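Side-chain contacts in FAD-dependent pyridine nucleotide-disulphide oxidoreductase (Desulfovibrio vulgaris, PDB 3IWA), which probably transfers electrons from a reduced pyridine nucleotide through a bound FAD to a disulphide or related acceptor, working as a two-chain flavoprotein: residues Arg320-Gly323 with Thr324-Asp328; Thr421-Ala424 with Ser425-Val429; Gln261-Asp265 with Ala266-Leu270. All coordinates share one frame; numbering follows the deposited sequence.

Contact 1 of 3, residues Arg320-Gly323 with Thr324-Asp328; sequences RVIG and TNLAD
Thr324 turns its hydroxyl back onto the carbonyl of Arg320 in the last turns of helix 314-326, which a Schellman motif closes at Asp328. With OG1 lying beside its own backbone N (chi1 -63°), Thr324 reaches Arg320 O at 3.2 Å from above the carbonyl plane, while Thr324 N meets the same oxygen at 3.1 Å. Two donors of one residue therefore grip a single acceptor, and OG1 is also hydrogen-bonded to Arg21 on helix 14-25. The guanidinium of Arg320 finds its partner elsewhere, in a salt bridge from NH2 to Asp458 of the second subunit.

One position further on, Val321 and Asn325 lie side by side and point the same way. Methyl CG1 of Val321 stands 3.5 Å from Asn325 ND2, so the buried amide rests against a hydrocarbon neighbour while its NH2 is hydrogen-bonded to the carbonyl oxygens of Ala331 and Arg281. Ile322 and Leu326 instead cross at a slant on the face turned to strands 116-119 and 289-291, where both reach Val118 and Phe290; Ile322 CG2 is 4.0 Å from Leu326 CG. The backbones of the pair are joined by Leu326 N to Ile322 O, 2.9 Å.

The last i to i+4 bond is longer and more bent: Ala327 N meets Gly323 O at 3.3 Å, with an N-H...O angle of 144°. In the Schellman motif the positive phi of Asp328 swings the next amide back to Thr324 O, and Asp328 N bonds to Asn325 O at 3.1 Å.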
loop_
_atom_site.group_PDB
_atom_site.type_symbol
_atom_site.label_atom_id
_atom_site.label_comp_id
_atom_site.label_asym_id
_atom_site.label_seq_id
_atom_site.Cartn_x
_atom_site.Cartn_y
_atom_site.Cartn_z
ATOM N N ARG A 320 9.913 6.520 -18.995
ATOM C CA ARG A 320 10.436 5.195 -19.218
ATOM C C ARG A 320 9.697 4.543 -20.346
ATOM O O ARG A 320 10.307 3.989 -21.233
ATOM C CB ARG A 320 10.348 4.349 -17.972
ATOM C CG ARG A 320 11.038 3.026 -18.127
ATOM C CD ARG A 320 11.119 2.297 -16.780
ATOM N NE ARG A 320 12.198 1.319 -16.765
ATOM C CZ ARG A 320 12.080 0.050 -17.103
ATOM N NH1 ARG A 320 13.146 -0.716 -17.033
ATOM N NH2 ARG A 320 10.927 -0.462 -17.501
ATOM N N VAL A 321 8.375 4.626 -20.321
ATOM C CA VAL A 321 7.555 4.048 -21.380
ATOM C C VAL A 321 7.875 4.734 -22.698
ATOM O O VAL A 321 7.973 4.045 -23.709
ATOM C CB VAL A 321 6.041 4.146 -21.058
ATOM C CG1 VAL A 321 5.148 3.902 -22.285
ATOM C CG2 VAL A 321 5.672 3.183 -19.885
ATOM N N ILE A 322 8.072 6.066 -22.704
ATOM C CA ILE A 322 8.361 6.718 -23.961
ATOM C C ILE A 322 9.733 6.221 -24.470
ATOM O O ILE A 322 9.890 5.879 -25.631
ATOM C CB ILE A 322 8.308 8.270 -23.896
ATOM C CG1 ILE A 322 6.876 8.745 -23.625
ATOM C CG2 ILE A 322 8.907 8.850 -25.211
ATOM C CD1 ILE A 322 6.736 10.204 -23.171
ATOM N N GLY A 323 10.701 6.120 -23.583
ATOM C CA GLY A 323 12.026 5.561 -23.921
ATOM C C GLY A 323 12.036 4.212 -24.626
ATOM O O GLY A 323 12.720 4.010 -25.642
ATOM N N THR A 324 11.258 3.296 -24.078
ATOM C CA THR A 324 11.091 1.941 -24.572
ATOM C C THR A 324 10.377 1.929 -25.910
ATOM O O THR A 324 10.740 1.158 -26.824
ATOM C CB THR A 324 10.310 1.127 -23.477
ATOM O OG1 THR A 324 11.109 1.088 -22.292
ATOM C CG2 THR A 324 9.968 -0.295 -23.900
ATOM N N ASN A 325 9.350 2.766 -26.044
ATOM C CA ASN A 325 8.610 2.814 -27.288
ATOM C C ASN A 325 9.386 3.528 -28.417
ATOM O O ASN A 325 9.163 3.204 -29.552
ATOM C CB ASN A 325 7.215 3.410 -27.075
ATOM C CG ASN A 325 6.351 2.514 -26.211
ATOM O OD1 ASN A 325 6.705 1.349 -26.032
ATOM N ND2 ASN A 325 5.215 3.034 -25.682
ATOM N N LEU A 326 10.268 4.488 -28.090
ATOM C CA LEU A 326 11.194 5.077 -29.071
ATOM C C LEU A 326 12.127 4.012 -29.607
ATOM O O LEU A 326 12.547 4.104 -30.758
ATOM C CB LEU A 326 12.074 6.177 -28.479
ATOM C CG LEU A 326 11.422 7.464 -27.981
ATOM C CD1 LEU A 326 12.394 8.269 -27.073
ATOM C CD2 LEU A 326 10.951 8.261 -29.171
ATOM N N ALA A 327 12.458 3.023 -28.763
ATOM C CA ALA A 327 13.232 1.843 -29.188
ATOM C C ALA A 327 12.399 0.703 -29.751
ATOM O O ALA A 327 12.842 -0.411 -29.717
ATOM C CB ALA A 327 14.092 1.334 -28.085
ATOM N N ASP A 328 11.213 0.987 -30.282
ATOM C CA ASP A 328 10.398 -0.007 -30.978
ATOM C C ASP A 328 9.734 -1.007 -30.046
ATOM O O ASP A 328 9.204 -2.012 -30.517
ATOM C CB ASP A 328 11.209 -0.736 -32.090
ATOM C CG ASP A 328 11.666 0.214 -33.216
ATOM O OD1 ASP A 328 10.804 0.905 -33.811
ATOM O OD2 ASP A 328 12.888 0.282 -33.483
#

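Contact 2 of 3, residues Thr421-Ala424 with Ser425-Val429; sequences TMLA and SKPTV
A type I beta turn from Leu423 to Lys426 ends helix 409-423 of the dimerisation domain, and Pro427 folds back against the last residues of that helix. Lys426 N closes the turn on Leu423 O at 3.0 Å, approaching from well above the carbonyl plane. One residue earlier, Ser425 N bonds to Met422 O at 2.9 Å, with a more bent N-H...O angle of 139°. Lys426 takes positive phi and so carries the chain out of the helix.

The proline ring meets both backbone and side chains. Pro427 CD sits against the carbonyl oxygens of Met422 and Leu423, 3.3 Å from Met422 O. The apolar contact is made by the other ring carbons, with Pro427 CB 4.1 Å from the methyl Met422 CE. Met422 and Pro427 slant across each other, and the bend at chi3 (53°) brings CE to the ring; Leu423 CD2 makes a looser approach to Pro427 CG at 4.5 Å. On the exposed side, a water donates to Ala424 O at 2.8 Å and accepts from Lys426 NZ at 3.2 Å.

Met422 also packs on Asp431 and Ile432 of helix 429-433 and on Thr421 of the second subunit, while the Pro427 backbone is hydrogen-bonded to Val399 at the start of strand 399-406.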
loop_
_atom_site.group_PDB
_atom_site.type_symbol
_atom_site.label_atom_id
_atom_site.label_comp_id
_atom_site.label_asym_id
_atom_site.label_seq_id
_atom_site.Cartn_x
_atom_site.Cartn_y
_atom_site.Cartn_z
ATOM N N THR A 421 -3.295 1.788 -5.218
ATOM C CA THR A 421 -3.014 0.814 -6.258
ATOM C C THR A 421 -4.217 -0.073 -6.586
ATOM O O THR A 421 -4.229 -0.752 -7.620
ATOM C CB THR A 421 -1.824 -0.070 -5.903
ATOM O OG1 THR A 421 -2.100 -0.828 -4.697
ATOM C CG2 THR A 421 -0.575 0.808 -5.722
ATOM N N MET A 422 -5.236 -0.042 -5.727
ATOM C CA MET A 422 -6.466 -0.765 -5.982
ATOM C C MET A 422 -7.432 0.074 -6.832
ATOM O O MET A 422 -8.282 -0.506 -7.503
ATOM C CB MET A 422 -7.191 -1.158 -4.659
ATOM C CG MET A 422 -6.371 -1.881 -3.530
ATOM S SD MET A 422 -7.256 -2.226 -1.940
ATOM C CE MET A 422 -8.586 -3.054 -2.746
ATOM N N LEU A 423 -7.366 1.419 -6.768
ATOM C CA LEU A 423 -8.466 2.255 -7.343
ATOM C C LEU A 423 -8.758 1.975 -8.806
ATOM O O LEU A 423 -9.912 1.880 -9.183
ATOM C CB LEU A 423 -8.244 3.754 -7.160
ATOM C CG LEU A 423 -8.296 4.226 -5.703
ATOM C CD1 LEU A 423 -7.949 5.728 -5.597
ATOM C CD2 LEU A 423 -9.637 3.930 -5.078
ATOM N N ALA A 424 -7.718 1.800 -9.614
ATOM C CA ALA A 424 -7.887 1.522 -11.051
ATOM C C ALA A 424 -8.643 0.229 -11.330
ATOM O O ALA A 424 -9.259 0.115 -12.356
ATOM C CB ALA A 424 -6.515 1.488 -11.774
ATOM N N SER A 425 -8.602 -0.738 -10.416
ATOM C CA SER A 425 -9.359 -1.996 -10.587
ATOM C C SER A 425 -10.829 -1.897 -10.151
ATOM O O SER A 425 -11.545 -2.887 -10.176
ATOM C CB SER A 425 -8.669 -3.130 -9.830
ATOM O OG SER A 425 -7.425 -3.422 -10.457
ATOM N N LYS A 426 -11.264 -0.704 -9.747
ATOM C CA LYS A 426 -12.653 -0.449 -9.378
ATOM C C LYS A 426 -13.105 -1.296 -8.193
ATOM O O LYS A 426 -14.082 -2.033 -8.271
ATOM C CB LYS A 426 -13.581 -0.688 -10.575
ATOM C CG LYS A 426 -13.625 0.452 -11.547
ATOM C CD LYS A 426 -13.334 -0.013 -12.959
ATOM C CE LYS A 426 -14.170 0.736 -13.989
ATOM N NZ LYS A 426 -13.342 1.672 -14.847
ATOM N N PRO A 427 -12.417 -1.167 -7.074
ATOM C CA PRO A 427 -12.830 -1.882 -5.896
ATOM C C PRO A 427 -14.148 -1.344 -5.331
ATOM O O PRO A 427 -14.516 -0.177 -5.579
ATOM C CB PRO A 427 -11.711 -1.577 -4.934
ATOM C CG PRO A 427 -11.331 -0.193 -5.288
ATOM C CD PRO A 427 -11.430 -0.128 -6.765
ATOM N N THR A 428 -14.846 -2.197 -4.579
ATOM C CA THR A 428 -16.073 -1.831 -3.908
ATOM C C THR A 428 -15.719 -1.819 -2.426
ATOM O O THR A 428 -14.601 -2.135 -2.069
ATOM C CB THR A 428 -17.223 -2.864 -4.172
ATOM O OG1 THR A 428 -16.843 -4.155 -3.652
ATOM C CG2 THR A 428 -17.579 -2.982 -5.674
ATOM N N VAL A 429 -16.683 -1.464 -1.579
ATOM C CA VAL A 429 -16.499 -1.360 -0.137
ATOM C C VAL A 429 -16.061 -2.697 0.475
ATOM O O VAL A 429 -15.237 -2.747 1.400
ATOM C CB VAL A 429 -17.802 -0.889 0.511
ATOM C CG1 VAL A 429 -17.816 -1.154 2.011
ATOM C CG2 VAL A 429 -18.013 0.608 0.189
HETATM O O HOH W 1 -10.214 2.035 -14.097
#

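Contact 3 of 3, residues Gln261-Asp265 with Ala266-Leu270; sequences QLARD and AGLEL
Ala263 O takes up the amides of Ala266, Gly267 and Leu268 in a Schellman motif, with Gly267 in positive phi, at the end of helix 261-266. The straightest of its bonds comes from Leu268 N, at 3.1 Å and an N-H...O angle of 162°; Ala266 N and Gly267 N add weak, strongly bent ones. Gly267 N bonds better to Arg264 O at 3.1 Å, though it arrives from far above that carbonyl plane, and Ala266 N keeps a helical bond to Leu262 O. Glycine suits the reversal, since at these backbone angles a CB would press against the preceding carbonyl oxygen.

Apolar contacts follow from the turn, which brings the outgoing chain back past the helix. The methyl of Ala263 receives two leucines: Leu270 CD2 at 3.9 Å and Leu268 CD1 at 4.1 Å. Ala263 and Leu270 both also meet Ile276 of strand 276-277, and Leu268 continues onto Thr284 and Ser285.

Arg264 and Leu270 pack with their side chains at about a right angle. Arg264 extends from the helix with CG anti to its amide nitrogen (chi1 -172°) and then bends at chi3, which carries the guanidinium over the leucine; Leu270 CD1 lies against one face, over its centre, and touches Arg264 CB at 3.8 Å as well.

Among polar side chains, Gln261 and Asp265 pair along the exposed flank of the helix. Gln261 NE2 donates to Asp265 OD1 at 2.7 Å, meeting the carboxylate on its syn side, somewhat out of its plane.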
loop_
_atom_site.group_PDB
_atom_site.type_symbol
_atom_site.label_atom_id
_atom_site.label_comp_id
_atom_site.label_asym_id
_atom_site.label_seq_id
_atom_site.Cartn_x
_atom_site.Cartn_y
_atom_site.Cartn_z
ATOM N N GLN A 261 1.548 25.482 -27.363
ATOM C CA GLN A 261 1.468 26.259 -28.613
ATOM C C GLN A 261 2.141 25.562 -29.810
ATOM O O GLN A 261 1.573 25.501 -30.891
ATOM C CB GLN A 261 2.035 27.666 -28.463
ATOM C CG GLN A 261 1.745 28.579 -29.693
ATOM C CD GLN A 261 0.234 28.862 -29.916
ATOM O OE1 GLN A 261 -0.494 29.137 -28.962
ATOM N NE2 GLN A 261 -0.227 28.808 -31.183
ATOM N N LEU A 262 3.324 25.020 -29.581
ATOM C CA LEU A 262 4.081 24.259 -30.564
ATOM C C LEU A 262 3.351 23.009 -31.062
ATOM O O LEU A 262 3.433 22.666 -32.223
ATOM C CB LEU A 262 5.437 23.892 -29.956
ATOM C CG LEU A 262 6.512 23.349 -30.894
ATOM C CD1 LEU A 262 7.149 24.443 -31.787
ATOM C CD2 LEU A 262 7.595 22.635 -30.092
ATOM N N ALA A 263 2.636 22.315 -30.199
ATOM C CA ALA A 263 1.828 21.181 -30.639
ATOM C C ALA A 263 0.645 21.667 -31.446
ATOM O O ALA A 263 0.277 21.052 -32.454
ATOM C CB ALA A 263 1.319 20.362 -29.443
ATOM N N ARG A 264 0.036 22.746 -30.971
ATOM C CA ARG A 264 -1.121 23.342 -31.631
ATOM C C ARG A 264 -0.780 23.755 -33.073
ATOM O O ARG A 264 -1.475 23.371 -34.013
ATOM C CB ARG A 264 -1.635 24.566 -30.856
ATOM C CG ARG A 264 -2.957 25.094 -31.412
ATOM C CD ARG A 264 -3.578 26.285 -30.639
ATOM N NE ARG A 264 -3.872 25.985 -29.234
ATOM C CZ ARG A 264 -4.945 25.331 -28.777
ATOM N NH1 ARG A 264 -5.883 24.890 -29.607
ATOM N NH2 ARG A 264 -5.090 25.131 -27.463
ATOM N N ASP A 265 0.295 24.524 -33.225
ATOM C CA ASP A 265 0.755 24.976 -34.542
ATOM C C ASP A 265 1.079 23.801 -35.477
ATOM O O ASP A 265 0.916 23.900 -36.677
ATOM C CB ASP A 265 2.005 25.857 -34.400
ATOM C CG ASP A 265 1.740 27.151 -33.607
ATOM O OD1 ASP A 265 0.576 27.579 -33.472
ATOM O OD2 ASP A 265 2.710 27.742 -33.108
ATOM N N ALA A 266 1.541 22.695 -34.898
ATOM C CA ALA A 266 1.937 21.523 -35.667
ATOM C C ALA A 266 0.733 20.716 -36.138
ATOM O O ALA A 266 0.870 19.911 -37.034
ATOM C CB ALA A 266 2.870 20.665 -34.865
ATOM N N GLY A 267 -0.432 20.934 -35.536
ATOM C CA GLY A 267 -1.671 20.228 -35.923
ATOM C C GLY A 267 -1.995 19.004 -35.068
ATOM O O GLY A 267 -2.815 18.161 -35.438
ATOM N N LEU A 268 -1.366 18.914 -33.912
ATOM C CA LEU A 268 -1.571 17.773 -33.061
ATOM C C LEU A 268 -2.928 17.906 -32.353
ATOM O O LEU A 268 -3.368 19.003 -31.994
ATOM C CB LEU A 268 -0.409 17.611 -32.079
ATOM C CG LEU A 268 0.950 17.226 -32.680
ATOM C CD1 LEU A 268 1.890 16.916 -31.592
ATOM C CD2 LEU A 268 0.889 16.044 -33.648
ATOM N N GLU A 269 -3.589 16.773 -32.185
ATOM C CA GLU A 269 -4.865 16.722 -31.473
ATOM C C GLU A 269 -4.667 17.088 -30.001
ATOM O O GLU A 269 -3.816 16.525 -29.293
ATOM C CB GLU A 269 -5.553 15.332 -31.642
ATOM C CG GLU A 269 -6.293 15.120 -32.988
ATOM C CD GLU A 269 -7.420 16.129 -33.226
ATOM O OE1 GLU A 269 -8.234 16.358 -32.289
ATOM O OE2 GLU A 269 -7.501 16.696 -34.344
ATOM N N LEU A 270 -5.431 18.085 -29.592
ATOM C CA LEU A 270 -5.354 18.685 -28.284
ATOM C C LEU A 270 -6.771 18.654 -27.731
ATOM O O LEU A 270 -7.723 18.656 -28.502
ATOM C CB LEU A 270 -4.895 20.140 -28.359
ATOM C CG LEU A 270 -3.536 20.493 -28.942
ATOM C CD1 LEU A 270 -3.205 21.969 -28.622
ATOM C CD2 LEU A 270 -2.414 19.560 -28.456
#

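All three contacts close a helix, and they come along the chain in the order contact 3, contact 1, contact 2. Contact 3 ends helix 261-266, contact 1 ends helix 314-326 beside the parallel sheet containing strands 116-119 and 289-291, and contact 2 ends helix 409-423 in the dimerisation domain. Their centres are about 22 Å apart for contacts 1 and 3, about 28 Å for contacts 1 and 2, and about 35 Å for contacts 2 and 3; no two touch. Contacts 1 and 2 both reach the second subunit, whereas no other chain of the assembly touches contact 3. Two of these helix ends thus border the subunit interface, from separate parts of the fold.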